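Local coordinates for protein Serpin48 (Tenebrio molitor, PDB 3OZQ) that inhibits the serine protease SPE with high specificity in the innate immunity of this insect, as a member of the serpin family, at residues Pro20-Glu25 with Phe34-Phe39; Ser245-Ile250 with Pro355-Ile360. All blocks are in the same frame, centred on the assembly; numbering follows the deposited sequence.

Contact 1: residues Pro20-Glu25 with Phe34-Phe39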
loop_
_atom_site.group_PDB
_atom_site.type_symbol
_atom_site.label_atom_id
_atom_site.label_comp_id
_atom_site.label_asym_id
_atom_site.label_seq_id
_atom_site.Cartn_x
_atom_site.Cartn_y
_atom_site.Cartn_z
ATOM N N PRO A 20 6.895 -7.925 -0.815
ATOM C CA PRO A 20 6.540 -9.318 -0.527
ATOM C C PRO A 20 6.729 -9.681 0.932
ATOM O O PRO A 20 5.970 -10.506 1.431
ATOM C CB PRO A 20 7.512 -10.126 -1.399
ATOM C CG PRO A 20 8.606 -9.174 -1.767
ATOM C CD PRO A 20 7.957 -7.828 -1.833
ATOM N N SER A 21 7.721 -9.088 1.597
ATOM C CA SER A 21 7.927 -9.345 3.013
ATOM C C SER A 21 6.718 -8.843 3.790
ATOM O O SER A 21 6.233 -9.514 4.685
ATOM C CB SER A 21 9.206 -8.666 3.522
ATOM O OG SER A 21 10.356 -9.139 2.833
ATOM N N VAL A 22 6.232 -7.659 3.433
ATOM C CA VAL A 22 5.037 -7.119 4.070
ATOM C C VAL A 22 3.806 -7.981 3.795
ATOM O O VAL A 22 3.063 -8.320 4.722
ATOM C CB VAL A 22 4.796 -5.650 3.681
ATOM C CG1 VAL A 22 3.436 -5.180 4.183
ATOM C CG2 VAL A 22 5.891 -4.767 4.293
ATOM N N TYR A 23 3.607 -8.356 2.527
ATOM C CA TYR A 23 2.468 -9.176 2.135
ATOM C C TYR A 23 2.434 -10.445 2.991
ATOM O O TYR A 23 1.393 -10.803 3.544
ATOM C CB TYR A 23 2.538 -9.491 0.621
ATOM C CG TYR A 23 1.417 -10.318 0.042
ATOM C CD1 TYR A 23 0.531 -9.776 -0.888
ATOM C CD2 TYR A 23 1.254 -11.648 0.399
ATOM C CE1 TYR A 23 -0.492 -10.545 -1.444
ATOM C CE2 TYR A 23 0.242 -12.421 -0.144
ATOM C CZ TYR A 23 -0.630 -11.865 -1.063
ATOM O OH TYR A 23 -1.630 -12.647 -1.586
ATOM N N LYS A 24 3.582 -11.110 3.113
ATOM C CA LYS A 24 3.667 -12.376 3.849
ATOM C C LYS A 24 3.228 -12.213 5.291
ATOM O O LYS A 24 2.583 -13.086 5.860
ATOM C CB LYS A 24 5.095 -12.940 3.806
ATOM C CG LYS A 24 5.205 -14.380 4.298
ATOM C CD LYS A 24 6.564 -15.006 3.949
ATOM C CE LYS A 24 6.635 -15.477 2.486
ATOM N NZ LYS A 24 6.066 -16.852 2.237
ATOM N N GLU A 25 3.585 -11.085 5.886
ATOM C CA GLU A 25 3.173 -10.798 7.251
ATOM C C GLU A 25 1.679 -10.503 7.337
ATOM O O GLU A 25 0.978 -11.063 8.177
ATOM C CB GLU A 25 3.975 -9.619 7.799
ATOM C CG GLU A 25 4.598 -9.890 9.136
ATOM C CD GLU A 25 5.213 -11.271 9.216
ATOM O OE1 GLU A 25 6.095 -11.584 8.392
ATOM O OE2 GLU A 25 4.813 -12.044 10.112
ATOM N N PHE A 34 -7.330 -8.537 1.066
ATOM C CA PHE A 34 -6.688 -7.402 1.690
ATOM C C PHE A 34 -5.957 -6.506 0.680
ATOM O O PHE A 34 -5.715 -6.889 -0.487
ATOM C CB PHE A 34 -5.779 -7.809 2.884
ATOM C CG PHE A 34 -4.497 -8.498 2.483
ATOM C CD1 PHE A 34 -3.395 -7.762 2.076
ATOM C CD2 PHE A 34 -4.397 -9.874 2.512
ATOM C CE1 PHE A 34 -2.202 -8.395 1.710
ATOM C CE2 PHE A 34 -3.223 -10.508 2.145
ATOM C CZ PHE A 34 -2.122 -9.762 1.737
ATOM N N LEU A 35 -5.640 -5.305 1.162
ATOM C CA LEU A 35 -4.894 -4.297 0.417
ATOM C C LEU A 35 -3.895 -3.677 1.389
ATOM O O LEU A 35 -4.243 -3.386 2.532
ATOM C CB LEU A 35 -5.845 -3.218 -0.121
ATOM C CG LEU A 35 -5.230 -2.016 -0.843
ATOM C CD1 LEU A 35 -4.581 -2.462 -2.152
ATOM C CD2 LEU A 35 -6.280 -0.952 -1.130
ATOM N N VAL A 36 -2.648 -3.514 0.942
ATOM C CA VAL A 36 -1.606 -2.906 1.749
ATOM C C VAL A 36 -0.665 -2.055 0.888
ATOM O O VAL A 36 -0.465 -2.343 -0.294
ATOM C CB VAL A 36 -0.799 -3.969 2.552
ATOM C CG1 VAL A 36 -0.122 -5.001 1.604
ATOM C CG2 VAL A 36 0.217 -3.296 3.524
ATOM N N SER A 37 -0.131 -0.983 1.478
ATOM C CA SER A 37 0.891 -0.180 0.823
ATOM C C SER A 37 2.198 -0.252 1.597
ATOM O O SER A 37 2.447 0.558 2.498
ATOM C CB SER A 37 0.471 1.273 0.697
ATOM O OG SER A 37 1.488 1.994 0.011
ATOM N N PRO A 38 3.039 -1.236 1.261
ATOM C CA PRO A 38 4.364 -1.256 1.899
ATOM C C PRO A 38 5.130 0.043 1.634
ATOM O O PRO A 38 5.808 0.580 2.533
ATOM C CB PRO A 38 5.039 -2.465 1.254
ATOM C CG PRO A 38 3.863 -3.371 0.862
ATOM C CD PRO A 38 2.810 -2.404 0.393
ATOM N N PHE A 39 4.999 0.572 0.424
ATOM C CA PHE A 39 5.670 1.829 0.082
ATOM C C PHE A 39 5.305 2.955 1.046
ATOM O O PHE A 39 6.181 3.584 1.643
ATOM C CB PHE A 39 5.317 2.268 -1.340
ATOM C CG PHE A 39 5.542 3.734 -1.579
ATOM C CD1 PHE A 39 4.489 4.632 -1.506
ATOM C CD2 PHE A 39 6.814 4.216 -1.844
ATOM C CE1 PHE A 39 4.700 5.984 -1.694
ATOM C CE2 PHE A 39 7.027 5.561 -2.046
ATOM C CZ PHE A 39 5.966 6.445 -1.978
#
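V22 and Y23, adjacent on helix 10-29, make the whole contact with F34, V36 and P38. V22 comes first and meets two residues at once. Its CB lies 3.7 Å from CG of P38, and its two methyls part from there. CG1, anti to the backbone N (chi1 171°), passes over P38 CG at a slant and ends 3.8 Å from CG2 of V36, whereas CG2 of V22 rests on P38 CB at 3.9 Å. The pairing is purely apolar, and the backbones are closest at this point, with the CA atoms of V22 and P38 6.3 Å apart.

Y23 leaves the helix with CG anti to its own N, which sets the ring across the end of F34. The two rings form an edge-to-face (T-shaped) pair with centroids 4.9 Å apart and planes at 59°. CZ of F34 stands 3.6 Å above the tyrosine plane, over its centre, and is therefore almost equidistant from all six ring carbons. The phenol OH is hydrogen-bonded to E247, so the polar end is satisfied while the ring face serves the phenylalanine. With a leucine in place of Y23, the F34 edge would probably lose its aromatic face and the E247 carboxylate its hydroxyl partner.

In the fold, F34 and V36 belong to a short strand whose backbone bonds to R371 and A369 of strand 365-372. F279 of helix 279-286 packs against both V22 and V36. Helix 10-29 lies over the junction of strand 34-36 and helix 38-50: its F18 and T19 touch P38, its V26 F34.

Contact 2: residues Ser245-Ile250 with Pro355-Ile360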
loop_
_atom_site.group_PDB
_atom_site.type_symbol
_atom_site.label_atom_id
_atom_site.label_comp_id
_atom_site.label_asym_id
_atom_site.label_seq_id
_atom_site.Cartn_x
_atom_site.Cartn_y
_atom_site.Cartn_z
ATOM N N SER A 245 -0.138 -21.630 -3.147
ATOM C CA SER A 245 1.100 -21.982 -3.824
ATOM C C SER A 245 1.877 -20.726 -4.183
ATOM O O SER A 245 3.087 -20.652 -3.973
ATOM C CB SER A 245 0.811 -22.785 -5.098
ATOM O OG SER A 245 -0.246 -23.714 -4.895
ATOM N N LEU A 246 1.179 -19.742 -4.740
ATOM C CA LEU A 246 1.820 -18.497 -5.151
ATOM C C LEU A 246 2.331 -17.744 -3.942
ATOM O O LEU A 246 3.299 -16.993 -4.031
ATOM C CB LEU A 246 0.845 -17.606 -5.919
ATOM C CG LEU A 246 0.365 -18.063 -7.292
ATOM C CD1 LEU A 246 -0.678 -17.085 -7.817
ATOM C CD2 LEU A 246 1.539 -18.175 -8.266
ATOM N N GLU A 247 1.668 -17.952 -2.810
ATOM C CA GLU A 247 2.004 -17.243 -1.587
ATOM C C GLU A 247 3.145 -17.927 -0.849
ATOM O O GLU A 247 3.868 -17.298 -0.083
ATOM C CB GLU A 247 0.769 -17.102 -0.704
ATOM C CG GLU A 247 -0.316 -16.286 -1.377
ATOM C CD GLU A 247 -1.565 -16.135 -0.538
ATOM O OE1 GLU A 247 -1.896 -17.055 0.241
ATOM O OE2 GLU A 247 -2.222 -15.079 -0.666
ATOM N N SER A 248 3.315 -19.217 -1.098
ATOM C CA SER A 248 4.462 -19.925 -0.557
ATOM C C SER A 248 5.692 -19.489 -1.335
ATOM O O SER A 248 6.821 -19.598 -0.843
ATOM C CB SER A 248 4.262 -21.436 -0.640
ATOM O OG SER A 248 3.210 -21.849 0.218
ATOM N N LYS A 249 5.460 -18.970 -2.538
ATOM C CA LYS A 249 6.525 -18.402 -3.366
ATOM C C LYS A 249 6.302 -16.907 -3.626
ATOM O O LYS A 249 6.580 -16.405 -4.722
ATOM C CB LYS A 249 6.617 -19.149 -4.701
ATOM C CG LYS A 249 6.730 -20.656 -4.551
ATOM C CD LYS A 249 6.354 -21.384 -5.830
ATOM C CE LYS A 249 6.068 -22.854 -5.535
ATOM N NZ LYS A 249 5.064 -22.998 -4.435
ATOM N N ILE A 250 5.826 -16.197 -2.601
ATOM C CA ILE A 250 5.400 -14.806 -2.743
ATOM C C ILE A 250 6.459 -13.886 -3.343
ATOM O O ILE A 250 6.146 -12.911 -4.032
ATOM C CB ILE A 250 4.945 -14.224 -1.392
ATOM C CG1 ILE A 250 4.163 -12.933 -1.625
ATOM C CG2 ILE A 250 6.140 -14.010 -0.465
ATOM C CD1 ILE A 250 2.979 -13.112 -2.561
ATOM N N PRO A 355 -9.311 -16.866 -7.197
ATOM C CA PRO A 355 -8.500 -15.960 -6.362
ATOM C C PRO A 355 -7.153 -15.570 -6.971
ATOM O O PRO A 355 -6.478 -16.397 -7.585
ATOM C CB PRO A 355 -8.300 -16.761 -5.081
ATOM C CG PRO A 355 -9.531 -17.591 -4.986
ATOM C CD PRO A 355 -9.827 -18.001 -6.411
ATOM N N PHE A 356 -6.777 -14.308 -6.800
ATOM C CA PHE A 356 -5.594 -13.756 -7.447
ATOM C C PHE A 356 -4.893 -12.711 -6.574
ATOM O O PHE A 356 -5.497 -12.143 -5.676
ATOM C CB PHE A 356 -5.976 -13.116 -8.772
ATOM C CG PHE A 356 -6.997 -12.016 -8.653
ATOM C CD1 PHE A 356 -6.609 -10.691 -8.648
ATOM C CD2 PHE A 356 -8.345 -12.308 -8.568
ATOM C CE1 PHE A 356 -7.549 -9.678 -8.553
ATOM C CE2 PHE A 356 -9.290 -11.296 -8.474
ATOM C CZ PHE A 356 -8.894 -9.985 -8.462
ATOM N N ILE A 357 -3.620 -12.469 -6.876
ATOM C CA ILE A 357 -2.850 -11.384 -6.287
ATOM C C ILE A 357 -2.853 -10.239 -7.296
ATOM O O ILE A 357 -2.897 -10.477 -8.497
ATOM C CB ILE A 357 -1.399 -11.851 -6.033
ATOM C CG1 ILE A 357 -1.361 -12.928 -4.948
ATOM C CG2 ILE A 357 -0.471 -10.682 -5.705
ATOM C CD1 ILE A 357 0.027 -13.531 -4.747
ATOM N N PHE A 358 -2.820 -9.000 -6.815
ATOM C CA PHE A 358 -2.688 -7.844 -7.692
ATOM C C PHE A 358 -1.749 -6.824 -7.066
ATOM O O PHE A 358 -1.510 -6.838 -5.858
ATOM C CB PHE A 358 -4.033 -7.171 -7.929
ATOM C CG PHE A 358 -4.635 -6.609 -6.686
ATOM C CD1 PHE A 358 -4.280 -5.345 -6.232
ATOM C CD2 PHE A 358 -5.524 -7.359 -5.937
ATOM C CE1 PHE A 358 -4.829 -4.828 -5.066
ATOM C CE2 PHE A 358 -6.072 -6.848 -4.783
ATOM C CZ PHE A 358 -5.714 -5.581 -4.334
ATOM N N TYR A 359 -1.222 -5.930 -7.893
ATOM C CA TYR A 359 -0.413 -4.847 -7.370
ATOM C C TYR A 359 -0.368 -3.681 -8.331
ATOM O O TYR A 359 -0.407 -3.860 -9.546
ATOM C CB TYR A 359 0.997 -5.315 -6.960
ATOM C CG TYR A 359 1.891 -5.841 -8.076
ATOM C CD1 TYR A 359 2.062 -7.209 -8.268
ATOM C CD2 TYR A 359 2.606 -4.970 -8.894
ATOM C CE1 TYR A 359 2.894 -7.699 -9.266
ATOM C CE2 TYR A 359 3.440 -5.454 -9.908
ATOM C CZ TYR A 359 3.575 -6.819 -10.078
ATOM O OH TYR A 359 4.399 -7.315 -11.059
ATOM N N ILE A 360 -0.310 -2.481 -7.764
ATOM C CA ILE A 360 -0.263 -1.264 -8.549
ATOM C C ILE A 360 1.183 -0.762 -8.566
ATOM O O ILE A 360 1.817 -0.647 -7.508
ATOM C CB ILE A 360 -1.179 -0.184 -7.940
ATOM C CG1 ILE A 360 -2.657 -0.567 -8.117
ATOM C CG2 ILE A 360 -0.940 1.162 -8.591
ATOM C CD1 ILE A 360 -3.583 0.515 -7.691
#
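With CG1 anti to the backbone N (chi1 -165°) and chi2 turned to 56°, I250 carries its CD1 to CD1 of I357; the strand isoleucine answers with CG1 anti to its own carbonyl carbon, the chain then extended. The two methyls meet tip to tip at 3.7 Å, the closest approach between the segments, while the side chains as a whole are set at a slant. That same I357 methyl also faces the helix: CB of L246 is 4.3 Å away and CG of E247 4.4 Å. One methyl therefore meets I250 and lies loosely against L246 and E247, and I357 supplies nearly all of the strand's share of the 140 Å² buried here. No hydrogen bond crosses the interface, and the nearest CA atoms, those of L246 and I357, are 8.6 Å apart, so side chains alone span the gap.

Within the serpin fold, this joins residues 245-250, at the end of helix 243-248, to strand 356-362. That strand belongs to serpin beta-sheet B, where it pairs antiparallel with strands 231-237 and 365-372; I357 itself bonds through its backbone to V235. Y23 of helix 10-29 touches both I250 and I357, adding a third element to the apolar cluster.

E247 directs only its aliphatic part at I357. Its OE2 forms a salt bridge with R371 and accepts a hydrogen bond from Y23, so this buried carboxylate oxygen has two partners, and the arginine charge of R371 would probably favour the ionised carboxylate.

Contact 1 closes before contact 2 opens along the chain, yet their centres are only about 11 Å apart. The geometric evidence that they adjoin is direct: besides the bond shared by Y23 and E247, K24 NZ lies 3.2 Å from E247 O, a probable hydrogen bond, and Y23 OH packs 3.4 Å from CG1 of I357. Helix 10-29 is thus the element between them, with one part of its surface on segment 34-39 and another on segment 245-250. Strand 365-372 connects the other halves, pairing antiparallel with both 34-36 and 356-362. Together the contacts tie N-terminal, central and C-terminal parts of the serpin sequence together round helix 10-29 and strand 365-372.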